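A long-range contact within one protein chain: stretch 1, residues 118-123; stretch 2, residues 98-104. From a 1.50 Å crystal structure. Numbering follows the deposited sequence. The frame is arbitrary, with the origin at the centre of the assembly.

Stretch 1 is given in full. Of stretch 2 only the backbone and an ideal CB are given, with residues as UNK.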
# COMPACT_ATOMS: atom_id res chain seq x y z
N LEU A 118 5.24 6.80 7.63
CA LEU A 118 5.48 5.43 7.16
C LEU A 118 6.88 5.40 6.55
O LEU A 118 7.69 4.51 6.87
CB LEU A 118 4.39 4.92 6.24
CG LEU A 118 2.96 4.91 6.73
CD1 LEU A 118 1.88 4.58 5.75
CD2 LEU A 118 2.78 4.30 8.10
N PHE A 119 7.18 6.44 5.74
CA PHE A 119 8.52 6.45 5.15
C PHE A 119 9.55 6.49 6.28
O PHE A 119 10.66 5.87 6.18
CB PHE A 119 8.70 7.55 4.09
CG PHE A 119 8.29 7.11 2.71
CD1 PHE A 119 8.99 6.15 2.00
CD2 PHE A 119 7.12 7.64 2.15
CE1 PHE A 119 8.59 5.77 0.71
CE2 PHE A 119 6.68 7.24 0.91
CZ PHE A 119 7.43 6.31 0.18
N ALA A 120 9.22 7.33 7.26
CA ALA A 120 10.14 7.54 8.40
C ALA A 120 10.51 6.24 9.08
O ALA A 120 11.66 6.07 9.57
CB ALA A 120 9.46 8.49 9.41
N GLN A 121 9.58 5.35 9.18
CA GLN A 121 9.65 4.03 9.78
C GLN A 121 10.32 2.98 8.95
O GLN A 121 10.43 1.83 9.41
CB GLN A 121 8.21 3.58 10.20
CG GLN A 121 7.74 4.44 11.36
CD GLN A 121 6.33 4.17 11.79
OE1 GLN A 121 5.42 5.02 11.80
NE2 GLN A 121 6.11 2.94 12.27
N ILE A 122 10.79 3.24 7.79
CA ILE A 122 11.48 2.42 6.82
C ILE A 122 12.94 2.85 6.70
O ILE A 122 13.82 2.10 6.24
CB ILE A 122 10.69 2.40 5.48
CG1 ILE A 122 9.71 1.22 5.42
CG2 ILE A 122 11.50 2.49 4.19
CD1 ILE A 122 9.20 0.58 6.69
N GLN A 123 13.17 4.06 7.15
CA GLN A 123 14.49 4.68 7.21
C GLN A 123 15.11 4.52 8.61
O GLN A 123 16.36 4.62 8.74
CB GLN A 123 14.54 6.13 6.71
CG GLN A 123 15.17 6.26 5.34
CD GLN A 123 16.45 5.50 5.09
OE1 GLN A 123 16.58 4.66 4.16
NE2 GLN A 123 17.51 5.74 5.93
OXT GLN A 123 14.33 4.26 9.57
N UNK A 98 14.48 1.46 -5.42
CA UNK A 98 13.43 2.37 -5.76
C UNK A 98 12.93 3.29 -4.67
O UNK A 98 11.94 4.07 -4.81
CB UNK A 98 12.25 1.56 -6.29
N UNK A 99 13.54 3.26 -3.49
CA UNK A 99 13.11 4.18 -2.38
C UNK A 99 13.13 5.67 -2.74
O UNK A 99 12.13 6.32 -2.45
CB UNK A 99 14.02 3.97 -1.16
N UNK A 100 14.19 6.21 -3.26
CA UNK A 100 14.24 7.69 -3.55
C UNK A 100 13.19 8.00 -4.59
O UNK A 100 12.50 9.04 -4.45
CB UNK A 100 15.62 8.14 -4.04
N UNK A 101 13.03 7.15 -5.60
CA UNK A 101 12.00 7.31 -6.60
C UNK A 101 10.58 7.32 -6.01
O UNK A 101 9.70 8.16 -6.34
CB UNK A 101 12.12 6.19 -7.64
N UNK A 102 10.34 6.33 -5.15
CA UNK A 102 8.96 6.13 -4.59
C UNK A 102 8.62 7.29 -3.65
O UNK A 102 7.46 7.79 -3.68
CB UNK A 102 8.85 4.80 -3.84
N UNK A 103 9.58 7.73 -2.86
CA UNK A 103 9.39 8.84 -1.87
C UNK A 103 9.18 10.18 -2.58
O UNK A 103 8.45 11.07 -2.15
CB UNK A 103 10.60 8.94 -0.94
N UNK A 104 9.74 10.32 -3.82
CA UNK A 104 9.61 11.52 -4.64
C UNK A 104 8.29 11.72 -5.30
O UNK A 104 8.05 12.82 -5.87
CB UNK A 104 10.69 11.51 -5.73

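Stretch 1 ends a helix at 118-120 and continues as loop to the chain terminus. What it offers stretch 2 is mostly apolar: the ring of Phe119, the CG2 methyl of Ile122 and the side chain of Gln123. The two backbones come closest between Phe119 and position 103, where the CA atoms are 7.5 Å apart. At that spacing the contact is carried largely by side chains, and no hydrogen bond crosses between the stretches.

Position 98 precedes the helix, with phi/psi of -93/4, and its ideal CB has nothing of stretch 1 within 5.5 Å. The backbone O is 2.8 Å from N of position 102, a helical hydrogen bond, but stretch 1 places no demand on the side chain, and many residues would serve. The deposited residue is Asn98, whose OD1 and ND2 are hydrogen-bonded elsewhere in the structure.

Position 99 is helical (-56/-51). Its CA-to-CB bond points sideways and the ideal CB has no neighbour of stretch 1 within 5.5 Å, so a short side chain would leave a gap before Phe119, Ile122 and Gln123. A longer apolar one, such as Leu, Met or Ile, could cross it. The residue is Leu99, with chi1 in t and chi2 in p, and its end comes nearer than its CB. CD1 lies 4.0 Å from Phe119 CE1, at the ring edge and near the ring plane, and 4.2 Å from Ile122 CG2. CD2 lies 3.6 Å from Gln123 OE1, a contact without a hydrogen bond because a methyl carbon faces the amide oxygen.

Position 100 points away from stretch 1, so polar or charged residues are as plausible as Ala. It is Glu100. Position 101, also helical, is out of reach and similarly unconstrained; it is Ala101.

Position 102 points sideways, yet its ideal CB is already 4.5 Å from Phe119 CZ. A small side chain suits this spacing; Ala, Ser or Gly are natural candidates, although a larger one directed elsewhere cannot be excluded from these atoms alone. Ala102 is found, and its closest contact with the ring is through the backbone, C to Phe119 CZ at 4.1 Å.

Position 103 also points sideways, with its ideal CB 4.1 Å from Phe119 CE1. A side chain starting here can lay methylenes over the ring, which favours Leu, Met, Gln, Arg or Lys. It is Lys103. CG approaches Phe119 CD1 to 3.7 Å and sits 3.9 Å from the ring centroid, 17° off the normal, a CH-pi contact over one face. The end of the chain then leads away: NZ reaches Glu100 OE1 at 2.5 Å, forming a salt bridge within the stretch. The CB and CG of Lys103 thus pack on the Phe119 ring, while the chain from CD onward leaves it and the ammonium finds its charge partner on its own helix.

Position 104 points away and stretch 1 offers it nothing, leaving small polar residues among many options. Ser104 uses OG to donate a 2.6 Å hydrogen bond to Glu100 O, one helical turn back.

Stretch 2, residues 98-104: NLEAAKS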
# COMPACT_ATOMS: atom_id res chain seq x y z
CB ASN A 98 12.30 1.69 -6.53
CG ASN A 98 11.41 0.96 -5.48
OD1 ASN A 98 11.88 0.19 -4.64
ND2 ASN A 98 10.12 1.26 -5.56
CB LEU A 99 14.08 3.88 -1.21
CG LEU A 99 13.69 4.61 0.08
CD1 LEU A 99 12.30 4.41 0.54
CD2 LEU A 99 14.68 3.99 1.14
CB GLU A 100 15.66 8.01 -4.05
CG GLU A 100 15.91 9.48 -4.47
CD GLU A 100 15.61 10.53 -3.46
OE1 GLU A 100 15.55 10.30 -2.24
OE2 GLU A 100 15.33 11.66 -3.99
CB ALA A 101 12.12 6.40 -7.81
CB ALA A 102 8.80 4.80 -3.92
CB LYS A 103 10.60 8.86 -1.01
CG LYS A 103 10.74 9.04 0.42
CD LYS A 103 12.23 9.15 0.79
CE LYS A 103 12.93 10.44 0.47
NZ LYS A 103 13.51 10.78 -0.86
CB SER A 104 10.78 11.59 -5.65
OG SER A 104 12.01 11.58 -4.98
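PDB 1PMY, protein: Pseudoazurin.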